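Local structure of thioesterase domain-containing protein (Pseudomonas aeruginosa, 1ZKI) at residues E33-M38 / D91-C96; A53-M58 / L79-N84; G63-S68 / A98-A103; Y85-A90 / G117-A122; L108-E113 / G126-L131. The protein is a hotdog-fold thioesterase that probably hydrolyses acyl-CoA thioesters. One frame throughout, in Å; residues are numbered along the deposited sequence.

Interaction 1. Residues E33-M38 / D91-C96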
# COMPACT_ATOMS: atom_id res chain seq x y z
N GLU A 33 2.19 -2.46 16.23
CA GLU A 33 2.86 -1.17 16.24
C GLU A 33 4.25 -1.34 16.83
O GLU A 33 4.41 -2.01 17.86
CB GLU A 33 2.08 -0.11 17.03
CG GLU A 33 2.80 1.26 17.04
CD GLU A 33 1.98 2.40 17.64
OE1 GLU A 33 0.76 2.23 17.86
OE2 GLU A 33 2.57 3.48 17.89
N VAL A 34 5.23 -0.73 16.18
CA VAL A 34 6.63 -0.75 16.63
C VAL A 34 7.18 0.68 16.59
O VAL A 34 6.83 1.44 15.68
CB VAL A 34 7.46 -1.71 15.70
CG1 VAL A 34 8.92 -1.69 16.04
CG2 VAL A 34 6.90 -3.15 15.76
N ARG A 35 8.02 1.04 17.56
CA ARG A 35 8.63 2.38 17.58
C ARG A 35 10.11 2.28 17.28
O ARG A 35 10.73 1.23 17.52
CB ARG A 35 8.40 3.09 18.93
CG ARG A 35 9.08 2.45 20.10
CD ARG A 35 8.78 3.19 21.43
NE ARG A 35 9.51 4.46 21.56
CZ ARG A 35 10.75 4.60 22.03
NH1 ARG A 35 11.30 5.81 22.11
NH2 ARG A 35 11.46 3.53 22.41
N LEU A 36 10.67 3.37 16.76
CA LEU A 36 12.09 3.45 16.42
C LEU A 36 12.58 4.86 16.74
O LEU A 36 12.25 5.80 16.01
CB LEU A 36 12.36 3.11 14.94
CG LEU A 36 13.82 3.28 14.45
CD1 LEU A 36 14.80 2.51 15.35
CD2 LEU A 36 13.95 2.83 12.96
N PRO A 37 13.34 5.01 17.83
CA PRO A 37 13.94 6.31 18.14
C PRO A 37 15.15 6.58 17.25
O PRO A 37 15.92 5.64 16.95
CB PRO A 37 14.37 6.17 19.61
CG PRO A 37 14.59 4.70 19.81
CD PRO A 37 13.63 3.99 18.87
N MSE A 38 15.32 7.83 16.82
CA MSE A 38 16.53 8.22 16.07
C MSE A 38 17.77 7.96 16.93
O MSE A 38 17.74 8.08 18.17
CB MSE A 38 16.49 9.71 15.67
CG MSE A 38 17.69 10.16 14.80
SE MSE A 38 17.62 9.25 13.10
CE MSE A 38 19.07 10.10 12.19
N ASP A 91 15.08 13.66 13.67
CA ASP A 91 15.19 13.43 15.11
C ASP A 91 13.91 12.86 15.70
O ASP A 91 12.91 12.70 14.99
CB ASP A 91 15.57 14.73 15.83
CG ASP A 91 14.61 15.85 15.56
OD1 ASP A 91 13.38 15.63 15.53
OD2 ASP A 91 15.10 16.98 15.38
N GLY A 92 13.94 12.58 17.00
CA GLY A 92 12.78 12.08 17.71
C GLY A 92 12.57 10.61 17.38
O GLY A 92 13.53 9.88 17.14
N GLU A 93 11.32 10.17 17.36
CA GLU A 93 11.05 8.78 17.02
C GLU A 93 9.95 8.65 15.98
O GLU A 93 9.14 9.56 15.79
CB GLU A 93 10.68 7.97 18.27
CG GLU A 93 9.30 8.29 18.82
CD GLU A 93 9.04 7.55 20.13
OE1 GLU A 93 9.64 7.97 21.15
OE2 GLU A 93 8.22 6.59 20.13
N VAL A 94 9.92 7.49 15.35
CA VAL A 94 8.83 7.16 14.43
C VAL A 94 8.06 5.95 14.93
O VAL A 94 8.60 5.12 15.69
CB VAL A 94 9.33 6.94 12.97
CG1 VAL A 94 9.92 8.25 12.39
CG2 VAL A 94 10.35 5.79 12.90
N ARG A 95 6.80 5.86 14.51
CA ARG A 95 5.95 4.72 14.82
C ARG A 95 5.54 4.08 13.51
O ARG A 95 5.17 4.78 12.58
CB ARG A 95 4.70 5.17 15.59
CG ARG A 95 4.99 5.85 16.92
CD ARG A 95 5.53 4.83 17.89
NE ARG A 95 5.88 5.36 19.21
CZ ARG A 95 5.20 5.11 20.31
NH1 ARG A 95 4.08 4.38 20.26
NH2 ARG A 95 5.64 5.59 21.47
N CYS A 96 5.62 2.76 13.46
CA CYS A 96 5.09 2.00 12.34
C CYS A 96 3.89 1.21 12.81
O CYS A 96 3.95 0.52 13.84
CB CYS A 96 6.15 1.08 11.77
SG CYS A 96 5.53 0.09 10.36
O HOH W 1 15.91 9.70 19.59
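Strands 33-37 and 93-96 run antiparallel in the hotdog sheet, and on the face of R35, E93 and R95 a salt-bridge network, which E33 joins, ties them together. R35 grips the E93 carboxylate side-on. Its NE donates to E93 OE2 at 2.9 Å and its NH1 to E93 OE1 at 2.9 Å. The two flat groups are turned 59° apart. Both oxygens are therefore met from above the carboxylate plane, although they lie near the plane of the R35 guanidinium. R95 reaches the same E93 OE2 with NE at 2.8 Å and with NH2 at 3.1 Å. That oxygen thus accepts three N-H groups. The remaining nitrogen, R95 NH1, turns to E33 OE2 at 3.0 Å. E33 CG is anti to the backbone N (chi1 180°) and the chain runs extended, which carries OE2 to R95. R35 NE and R95 NH2 come within 4.0 Å, and the shared carboxylate probably offsets their repulsion. D23 is a second acid partner of R35, through NH2.

In the sheet, V34 with C96 and L36 with V94 are the hydrogen-bonded pairs. Their side chains lie on the other face, where L57 of the central helix 51-70 packs against them. L36 CB meets V94 CG2 at 3.9 Å. Past the strand end, the backbone N of selenomethionine M38 donates to G92 O at 2.7 Å. A water also donates to M38 O.

Interaction 2. Residues A53-M58 / L79-N84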
# COMPACT_ATOMS: atom_id res chain seq x y z
N ALA A 53 16.85 1.74 7.49
CA ALA A 53 16.33 1.64 8.87
C ALA A 53 14.82 1.72 8.88
O ALA A 53 14.14 0.96 9.58
CB ALA A 53 16.95 2.70 9.74
N LEU A 54 14.28 2.63 8.07
CA LEU A 54 12.83 2.72 7.92
C LEU A 54 12.23 1.44 7.35
O LEU A 54 11.19 0.97 7.84
CB LEU A 54 12.46 3.91 7.04
CG LEU A 54 12.63 5.27 7.73
CD1 LEU A 54 12.63 6.46 6.73
CD2 LEU A 54 11.56 5.49 8.81
N PHE A 55 12.87 0.86 6.34
CA PHE A 55 12.37 -0.40 5.80
C PHE A 55 12.45 -1.51 6.85
O PHE A 55 11.52 -2.31 6.96
CB PHE A 55 13.13 -0.80 4.55
CG PHE A 55 12.69 -2.11 3.99
CD1 PHE A 55 11.71 -2.16 3.00
CD2 PHE A 55 13.23 -3.30 4.50
CE1 PHE A 55 11.28 -3.39 2.48
CE2 PHE A 55 12.81 -4.54 4.00
CZ PHE A 55 11.84 -4.59 2.99
N SER A 56 13.54 -1.57 7.61
CA SER A 56 13.72 -2.60 8.64
C SER A 56 12.59 -2.50 9.66
O SER A 56 11.99 -3.49 10.03
CB SER A 56 15.08 -2.45 9.31
OG SER A 56 16.12 -2.68 8.37
N LEU A 57 12.30 -1.28 10.09
CA LEU A 57 11.17 -1.03 10.96
C LEU A 57 9.88 -1.59 10.34
O LEU A 57 9.14 -2.35 11.01
CB LEU A 57 11.04 0.47 11.20
CG LEU A 57 9.72 0.94 11.82
CD1 LEU A 57 9.57 0.37 13.24
CD2 LEU A 57 9.72 2.47 11.81
N MSE A 58 9.63 -1.25 9.08
CA MSE A 58 8.42 -1.72 8.42
C MSE A 58 8.34 -3.26 8.34
O MSE A 58 7.33 -3.85 8.68
CB MSE A 58 8.28 -1.11 7.02
CG MSE A 58 6.98 -1.52 6.36
SE MSE A 58 6.78 -0.51 4.73
CE MSE A 58 6.55 1.25 5.56
N LEU A 79 7.97 -12.69 1.63
CA LEU A 79 8.28 -13.00 0.24
C LEU A 79 8.81 -11.76 -0.48
O LEU A 79 9.79 -11.83 -1.23
CB LEU A 79 7.06 -13.52 -0.54
CG LEU A 79 6.56 -14.95 -0.31
CD1 LEU A 79 5.33 -15.14 -1.16
CD2 LEU A 79 7.66 -15.96 -0.68
N GLU A 80 8.13 -10.63 -0.28
CA GLU A 80 8.50 -9.39 -0.97
C GLU A 80 7.88 -8.21 -0.25
O GLU A 80 6.92 -8.38 0.49
CB GLU A 80 8.02 -9.40 -2.44
CG GLU A 80 6.49 -9.47 -2.64
CD GLU A 80 5.81 -8.10 -2.57
OE1 GLU A 80 6.43 -7.09 -2.99
OE2 GLU A 80 4.66 -8.02 -2.07
N CYS A 81 8.41 -7.02 -0.49
CA CYS A 81 7.84 -5.80 0.09
C CYS A 81 8.19 -4.63 -0.80
O CYS A 81 9.24 -4.64 -1.45
CB CYS A 81 8.40 -5.57 1.50
SG CYS A 81 7.50 -4.30 2.40
N LYS A 82 7.34 -3.60 -0.77
CA LYS A 82 7.54 -2.39 -1.56
C LYS A 82 7.27 -1.23 -0.63
O LYS A 82 6.27 -1.24 0.06
CB LYS A 82 6.55 -2.36 -2.72
CG LYS A 82 6.64 -1.12 -3.64
CD LYS A 82 5.56 -0.09 -3.33
CE LYS A 82 5.30 0.81 -4.55
NZ LYS A 82 6.36 1.81 -4.73
N ILE A 83 8.15 -0.23 -0.65
CA ILE A 83 8.04 0.92 0.25
C ILE A 83 8.16 2.21 -0.54
O ILE A 83 8.92 2.27 -1.52
CB ILE A 83 9.18 0.86 1.35
CG1 ILE A 83 9.01 1.97 2.39
CG2 ILE A 83 10.61 0.93 0.72
CD1 ILE A 83 9.86 1.76 3.63
N ASN A 84 7.41 3.24 -0.14
CA ASN A 84 7.60 4.61 -0.63
C ASN A 84 8.09 5.46 0.52
O ASN A 84 7.55 5.37 1.62
CB ASN A 84 6.30 5.23 -1.13
CG ASN A 84 6.09 5.00 -2.59
OD1 ASN A 84 6.38 5.88 -3.43
ND2 ASN A 84 5.61 3.83 -2.92
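F55, M58, C81 and I83 carry this contact, which is wholly apolar apart from a cysteine sulfur beside a ring. F55 brings one side of its ring to the strand. Its CE1 lies 3.7 Å from C81 CB, an oblique approach. The neighbouring ring atom, F55 CD1, has I83 CG2 at 4.0 Å, and this methyl sits at the ring edge. C81 SG is 5.0 Å from the centroid of the F55 ring and well off its normal, an oblique sulfur-aromatic contact. I83 CD1 reaches further in. It touches F55 CA at 4.0 Å and CE of selenomethionine M58 at 3.9 Å. M58 SE also lies close, 4.0 Å from I83 CD1.

With CG anti to its backbone N (chi1 178°), the F55 ring is carried toward C81, although its CB does not point at the strand. The M58 chain is extended as far as SE, and a bend at chi3 (-67°) places CE beside I83. C81 and I83 both point toward the helix. Between and beside them, E80 and K82 point away. At the dimer interface E80 pairs with K82 of the second subunit, and K82 with E80 of the second subunit, as salt bridges. The strand thus has the helix on one face and its dimer partner on the other.

The helix crosses this edge strand of the chain's own sheet at 129°, with the axes 9.9 Å apart. It is part of the central helix 51-70 of the hotdog fold. M58 also packs on A112 and V114 of strand 107-116.

Interaction 3. Residues G63-S68 / A98-A103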
# COMPACT_ATOMS: atom_id res chain seq x y z
N GLY A 63 5.90 -8.33 10.07
CA GLY A 63 6.06 -9.69 10.59
C GLY A 63 5.25 -9.93 11.86
O GLY A 63 4.64 -10.99 12.04
N LEU A 64 5.28 -8.94 12.75
CA LEU A 64 4.55 -9.00 14.02
C LEU A 64 3.03 -8.97 13.79
O LEU A 64 2.28 -9.66 14.47
CB LEU A 64 5.01 -7.87 14.93
CG LEU A 64 6.39 -8.06 15.58
CD1 LEU A 64 6.72 -6.82 16.44
CD2 LEU A 64 6.44 -9.34 16.43
N ALA A 65 2.58 -8.16 12.83
CA ALA A 65 1.17 -8.16 12.44
C ALA A 65 0.76 -9.54 11.93
O ALA A 65 -0.29 -10.04 12.31
CB ALA A 65 0.89 -7.08 11.37
N CYS A 66 1.61 -10.16 11.11
CA CYS A 66 1.33 -11.52 10.64
C CYS A 66 1.24 -12.50 11.80
O CYS A 66 0.31 -13.28 11.87
CB CYS A 66 2.39 -11.97 9.65
SG CYS A 66 2.15 -11.14 8.11
N SER A 67 2.20 -12.41 12.72
CA SER A 67 2.18 -13.28 13.89
C SER A 67 0.93 -13.08 14.73
O SER A 67 0.42 -14.03 15.33
CB SER A 67 3.44 -13.04 14.71
OG SER A 67 4.57 -13.54 14.01
N SER A 68 0.41 -11.85 14.78
CA SER A 68 -0.80 -11.61 15.58
C SER A 68 -2.04 -12.20 14.90
O SER A 68 -3.06 -12.42 15.55
CB SER A 68 -0.99 -10.13 15.86
OG SER A 68 -1.42 -9.45 14.70
N ALA A 98 1.33 -1.70 11.21
CA ALA A 98 1.12 -2.61 10.11
C ALA A 98 -0.20 -3.35 10.34
O ALA A 98 -0.58 -3.62 11.48
CB ALA A 98 2.27 -3.61 9.98
N ARG A 99 -0.89 -3.66 9.24
CA ARG A 99 -2.20 -4.27 9.28
C ARG A 99 -2.29 -5.35 8.21
O ARG A 99 -2.05 -5.08 7.03
CB ARG A 99 -3.25 -3.19 9.01
CG ARG A 99 -4.68 -3.64 9.20
CD ARG A 99 -5.63 -2.42 9.05
NE ARG A 99 -5.27 -1.37 10.01
CZ ARG A 99 -5.70 -1.29 11.27
NH1 ARG A 99 -6.54 -2.20 11.77
NH2 ARG A 99 -5.28 -0.29 12.05
N VAL A 100 -2.64 -6.56 8.63
CA VAL A 100 -2.90 -7.65 7.69
C VAL A 100 -4.19 -7.34 6.90
O VAL A 100 -5.27 -7.12 7.50
CB VAL A 100 -3.06 -9.00 8.43
CG1 VAL A 100 -3.39 -10.10 7.45
CG2 VAL A 100 -1.77 -9.34 9.23
N LEU A 101 -4.08 -7.31 5.58
CA LEU A 101 -5.23 -7.04 4.70
C LEU A 101 -5.90 -8.33 4.24
O LEU A 101 -7.09 -8.34 3.91
CB LEU A 101 -4.77 -6.29 3.45
CG LEU A 101 -4.17 -4.90 3.71
CD1 LEU A 101 -3.73 -4.22 2.42
CD2 LEU A 101 -5.15 -4.03 4.46
N HIS A 102 -5.12 -9.40 4.18
CA HIS A 102 -5.65 -10.71 3.85
C HIS A 102 -4.77 -11.80 4.45
O HIS A 102 -3.55 -11.75 4.36
CB HIS A 102 -5.76 -10.91 2.34
CG HIS A 102 -6.50 -12.15 1.95
ND1 HIS A 102 -7.88 -12.22 1.94
CD2 HIS A 102 -6.06 -13.36 1.56
CE1 HIS A 102 -8.25 -13.43 1.56
NE2 HIS A 102 -7.16 -14.14 1.32
N ALA A 103 -5.41 -12.78 5.07
CA ALA A 103 -4.70 -13.93 5.61
C ALA A 103 -5.25 -15.18 4.95
O ALA A 103 -6.32 -15.67 5.31
CB ALA A 103 -4.86 -14.00 7.12
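A65 and A98 point their CB atoms at each other where the central helix of the hotdog fold lies on its curved sheet. The two methyls are 4.0 Å apart, and A65 CB also touches the carbonyl oxygen A98 O at 3.8 Å. Small side chains on both elements let the backbones come close. The helix axis passes 7.4 Å from that of strand 98-100, and the two directions differ by 39°.

V100, two residues on, also points toward the helix. With CG1 anti to the backbone N (chi1 178°), CG2 lies anti to the carbonyl carbon, and this branch makes the contact. V100 CG2 lies 4.1 Å from A65 CB and stands over the helix backbone at A65. C66 SG is 4.5 Å from V100 CG2, a marginal contact. C66 also packs on V110 of strand 107-116. R99 points away from the helix.

Beyond V100 the chain turns a corner at L101. L101 and H102 both face V109, a classic beta bulge. There L101 packs on K123 and H102 on I86, both of the second subunit.

V100 CG2 touches A65 O at 3.5 Å, and S68 OG donates to the same oxygen at 2.7 Å, tilted 23° from the carbonyl plane.

Interaction 4. Residues Y85-A90 / G117-A122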
# COMPACT_ATOMS: atom_id res chain seq x y z
N TYR A 85 9.08 6.29 0.23
CA TYR A 85 9.61 7.24 1.22
C TYR A 85 9.01 8.60 0.94
O TYR A 85 9.13 9.13 -0.18
CB TYR A 85 11.13 7.31 1.10
CG TYR A 85 11.77 5.98 1.40
CD1 TYR A 85 11.89 5.54 2.72
CD2 TYR A 85 12.24 5.16 0.38
CE1 TYR A 85 12.47 4.30 3.02
CE2 TYR A 85 12.84 3.92 0.66
CZ TYR A 85 12.93 3.50 1.99
OH TYR A 85 13.52 2.29 2.28
N ILE A 86 8.38 9.18 1.94
CA ILE A 86 7.61 10.40 1.69
C ILE A 86 8.34 11.63 2.20
O ILE A 86 8.46 12.63 1.48
CB ILE A 86 6.17 10.25 2.23
CG1 ILE A 86 5.41 9.30 1.29
CG2 ILE A 86 5.48 11.63 2.34
CD1 ILE A 86 4.23 8.62 1.90
N ARG A 87 8.81 11.58 3.44
CA ARG A 87 9.70 12.66 3.89
C ARG A 87 10.72 12.20 4.90
O ARG A 87 10.56 11.13 5.49
CB ARG A 87 8.90 13.80 4.48
CG ARG A 87 8.05 13.42 5.70
CD ARG A 87 7.31 14.67 6.17
NE ARG A 87 8.25 15.62 6.77
CZ ARG A 87 7.90 16.69 7.48
NH1 ARG A 87 6.63 16.99 7.70
NH2 ARG A 87 8.86 17.45 8.00
N ALA A 88 11.76 13.02 5.09
CA ALA A 88 12.91 12.66 5.92
C ALA A 88 12.62 12.87 7.39
O ALA A 88 11.88 13.80 7.77
CB ALA A 88 14.13 13.49 5.51
N VAL A 89 13.24 12.04 8.22
CA VAL A 89 13.17 12.16 9.67
C VAL A 89 14.56 12.53 10.22
O VAL A 89 15.53 11.83 9.96
CB VAL A 89 12.71 10.81 10.32
CG1 VAL A 89 12.72 10.90 11.86
CG2 VAL A 89 11.34 10.42 9.82
N ALA A 90 14.65 13.63 10.95
CA ALA A 90 15.96 14.12 11.44
C ALA A 90 16.17 13.86 12.94
O ALA A 90 17.31 13.86 13.42
CB ALA A 90 16.14 15.61 11.12
N GLY A 117 3.90 11.58 14.56
CA GLY A 117 2.67 12.35 14.76
C GLY A 117 1.85 12.44 13.48
O GLY A 117 1.54 11.42 12.86
N ASP A 118 1.53 13.67 13.08
CA ASP A 118 0.76 13.96 11.86
C ASP A 118 1.65 14.09 10.60
O ASP A 118 1.24 14.67 9.59
CB ASP A 118 -0.11 15.21 12.03
CG ASP A 118 0.68 16.52 11.96
OD1 ASP A 118 1.90 16.51 12.21
OD2 ASP A 118 0.07 17.58 11.65
N LYS A 119 2.87 13.55 10.68
CA LYS A 119 3.74 13.51 9.52
C LYS A 119 3.81 12.08 8.98
O LYS A 119 4.27 11.17 9.67
CB LYS A 119 5.14 14.01 9.86
CG LYS A 119 5.18 15.34 10.63
CD LYS A 119 6.60 15.61 11.08
CE LYS A 119 6.64 16.52 12.28
NZ LYS A 119 7.90 16.29 13.04
N LEU A 120 3.36 11.89 7.73
CA LEU A 120 3.53 10.59 7.07
C LEU A 120 4.95 10.50 6.53
O LEU A 120 5.37 11.32 5.70
CB LEU A 120 2.51 10.40 5.94
CG LEU A 120 2.58 9.07 5.19
CD1 LEU A 120 2.37 7.87 6.10
CD2 LEU A 120 1.56 9.05 4.03
N VAL A 121 5.68 9.50 7.02
CA VAL A 121 7.09 9.34 6.66
C VAL A 121 7.28 8.31 5.54
O VAL A 121 8.06 8.53 4.59
CB VAL A 121 7.94 8.94 7.90
CG1 VAL A 121 9.36 8.51 7.51
CG2 VAL A 121 7.98 10.13 8.89
N ALA A 122 6.59 7.17 5.66
CA ALA A 122 6.73 6.11 4.63
C ALA A 122 5.48 5.25 4.60
O ALA A 122 4.71 5.24 5.56
CB ALA A 122 7.97 5.24 4.91
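I86 and V89 make the tight part of this contact, against L120 and V121. I86 CD1 presses on L120 CD2 at 3.4 Å, closer than usual for two carbons. V89 CG2 meets V121 CG2 at 3.5 Å, also tight, and these two side chains cross at about a right angle. V121 and V89 are buried. The I86 and L120 pair lies near the dimer partner, where they pack on H102 and L101 of the second subunit respectively.

Segment 85-90 leaves the sheet here. Y85 still pairs with A122, but beyond it the chain becomes the loop that leads to strand 93-103. I86 N donates to V121 O at 2.7 Å, with an N-H...O angle of 159°. R87 N adds a weak bond to V121 O at 3.3 Å. One carbonyl thus accepts from two successive amides as the strand ends. V121 and A122 both face V114, a classic beta bulge in the hairpin.

The looser parts lie at the two ends: exposed R87 with K119, and exposed Y85. R87 CG lies between its backbone N and carbonyl carbon (chi1 60°) and rests 3.4 Å from L120 O. K119 CD lies over one face of the R87 guanidinium, toward its rim, 3.7 Å from NH1. Y85 CD1 only grazes A122 CB at 4.5 Å, and its OH bonds to G51 O.

The groups of R87 and K119 that touch are guanidinium face and methylene, not the two charges. K119 NZ bonds to Q116 OE1, but it is 5.3 Å from R87 NH2, and some repulsion probably remains.

Interaction 5. Residues L108-E113 / G126-L131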
# COMPACT_ATOMS: atom_id res chain seq x y z
N LEU A 108 -0.10 -14.10 3.08
CA LEU A 108 -0.73 -12.97 3.74
C LEU A 108 -0.29 -11.70 3.02
O LEU A 108 0.85 -11.59 2.58
CB LEU A 108 -0.34 -12.88 5.22
CG LEU A 108 -0.54 -14.08 6.16
CD1 LEU A 108 0.76 -14.88 6.27
CD2 LEU A 108 -0.99 -13.60 7.52
N VAL A 109 -1.21 -10.75 2.90
CA VAL A 109 -0.89 -9.43 2.39
C VAL A 109 -1.00 -8.44 3.54
O VAL A 109 -1.98 -8.46 4.31
CB VAL A 109 -1.83 -9.01 1.26
CG1 VAL A 109 -1.41 -7.66 0.67
CG2 VAL A 109 -1.86 -10.09 0.17
N VAL A 110 -0.00 -7.57 3.64
CA VAL A 110 0.09 -6.64 4.77
C VAL A 110 0.46 -5.25 4.27
O VAL A 110 1.22 -5.14 3.29
CB VAL A 110 1.19 -7.09 5.80
CG1 VAL A 110 1.13 -6.26 7.08
CG2 VAL A 110 1.07 -8.56 6.12
N GLU A 111 -0.13 -4.21 4.87
CA GLU A 111 0.28 -2.84 4.57
C GLU A 111 0.85 -2.23 5.84
O GLU A 111 0.60 -2.74 6.94
CB GLU A 111 -0.89 -2.00 4.04
CG GLU A 111 -1.97 -1.72 5.07
CD GLU A 111 -3.01 -0.68 4.60
OE1 GLU A 111 -2.78 0.01 3.58
OE2 GLU A 111 -4.06 -0.55 5.26
N ALA A 112 1.61 -1.15 5.70
CA ALA A 112 2.15 -0.47 6.88
C ALA A 112 2.40 0.99 6.58
O ALA A 112 2.60 1.37 5.42
CB ALA A 112 3.44 -1.15 7.37
N GLU A 113 2.34 1.82 7.61
CA GLU A 113 2.70 3.22 7.48
C GLU A 113 3.63 3.59 8.62
O GLU A 113 3.53 3.02 9.72
CB GLU A 113 1.46 4.14 7.48
CG GLU A 113 0.64 4.08 8.73
CD GLU A 113 -0.41 5.18 8.82
OE1 GLU A 113 -0.93 5.42 9.93
OE2 GLU A 113 -0.70 5.83 7.78
N GLY A 126 3.40 -5.48 1.44
CA GLY A 126 4.21 -6.69 1.21
C GLY A 126 3.41 -7.97 1.29
O GLY A 126 2.21 -7.96 1.67
N THR A 127 4.08 -9.07 0.98
CA THR A 127 3.44 -10.37 0.89
C THR A 127 4.29 -11.30 1.72
O THR A 127 5.52 -11.31 1.59
CB THR A 127 3.39 -10.86 -0.56
OG1 THR A 127 2.97 -9.79 -1.41
CG2 THR A 127 2.41 -12.07 -0.72
N PHE A 128 3.63 -12.07 2.57
CA PHE A 128 4.28 -13.06 3.42
C PHE A 128 3.84 -14.46 3.03
O PHE A 128 2.71 -14.66 2.55
CB PHE A 128 3.94 -12.77 4.89
CG PHE A 128 4.76 -11.67 5.50
CD1 PHE A 128 5.70 -11.96 6.48
CD2 PHE A 128 4.62 -10.35 5.09
CE1 PHE A 128 6.48 -10.95 7.05
CE2 PHE A 128 5.40 -9.32 5.64
CZ PHE A 128 6.33 -9.62 6.62
N ALA A 129 4.72 -15.44 3.20
CA ALA A 129 4.37 -16.83 2.93
C ALA A 129 4.02 -17.45 4.28
O ALA A 129 4.78 -17.30 5.25
CB ALA A 129 5.51 -17.55 2.26
N GLN A 130 2.85 -18.07 4.35
CA GLN A 130 2.41 -18.77 5.55
C GLN A 130 3.16 -20.09 5.65
O GLN A 130 3.05 -20.93 4.75
CB GLN A 130 0.89 -19.01 5.51
CG GLN A 130 0.32 -19.71 6.75
CD GLN A 130 0.44 -18.86 8.00
OE1 GLN A 130 -0.20 -17.81 8.10
NE2 GLN A 130 1.26 -19.30 8.95
N LEU A 131 3.95 -20.25 6.71
CA LEU A 131 4.67 -21.51 6.94
C LEU A 131 3.85 -22.42 7.85
O LEU A 131 2.80 -22.00 8.37
CB LEU A 131 6.07 -21.26 7.51
CG LEU A 131 7.00 -20.38 6.68
CD1 LEU A 131 8.37 -20.28 7.33
CD2 LEU A 131 7.12 -20.88 5.23
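F128 meets L108 and V110 across the hairpin of strands 107-116 and 119-130, inside the hotdog sheet. F128 CB lies 4.0 Å from L108 O and 4.1 Å from L108 CD1. CG is anti to the carbonyl carbon (chi1 -80°), beside the backbone N. From there the ring brings F128 CD2 to 4.1 Å from V110 CG2, an oblique approach. Beyond the hairpin, the F128 side chain packs on S76 and T78 of strand 76-85. L108 CD1 has a second neighbour, Q130 OE1 at 3.6 Å. The other end of the Q130 amide, NE2, donates to L131 O at 3.2 Å in a nearly straight bond (175°).

The backbone pairing is regular. L108 with F128 and V110 with G126 are hydrogen-bonded pairs, each closed by two N-H...O bonds. F128 N to L108 O is 2.8 Å, and G126 N to V110 O is 2.9 Å. V109 and T127 form the non-hydrogen-bonded pair between them, and their side chains lie on the opposite face. Part of that face meets the second subunit.

The two faces differ in chemistry. Around L108, V110 and F128 the contact is almost purely apolar, with V110 also packed on helix 51-70. The backbone bonds satisfy the polar main-chain atoms of both hydrogen-bonded pairs within this buried pairing. On the other face, V109 packs on N84 of the second subunit, E111 makes salt bridges with K123 of its own chain and of the partner, and T127 OG1 bonds to E80 OE2 of its own chain.

Overall arrangement
Interactions 1 and 5 pair strands of one antiparallel sheet, while interactions 2 and 3 lay helix 51-70 on it. Strand 93-103 serves interactions 1 and 3, and strand 119-130 serves 4 and 5. Interactions 3 and 5 are buried neighbours, their centres about 6 Å apart. Interactions 2 and 3 have no hydrogen bond across them, whereas 1 and 5 rest on backbone bonds. Interaction 1 is apolar toward the helix and ionic on its outer face. Interaction 4 lies about 14 Å from the chain centre, farther out than the others, and mixes tight aliphatic packing with exposed charge. The second subunit touches every contact except interaction 1.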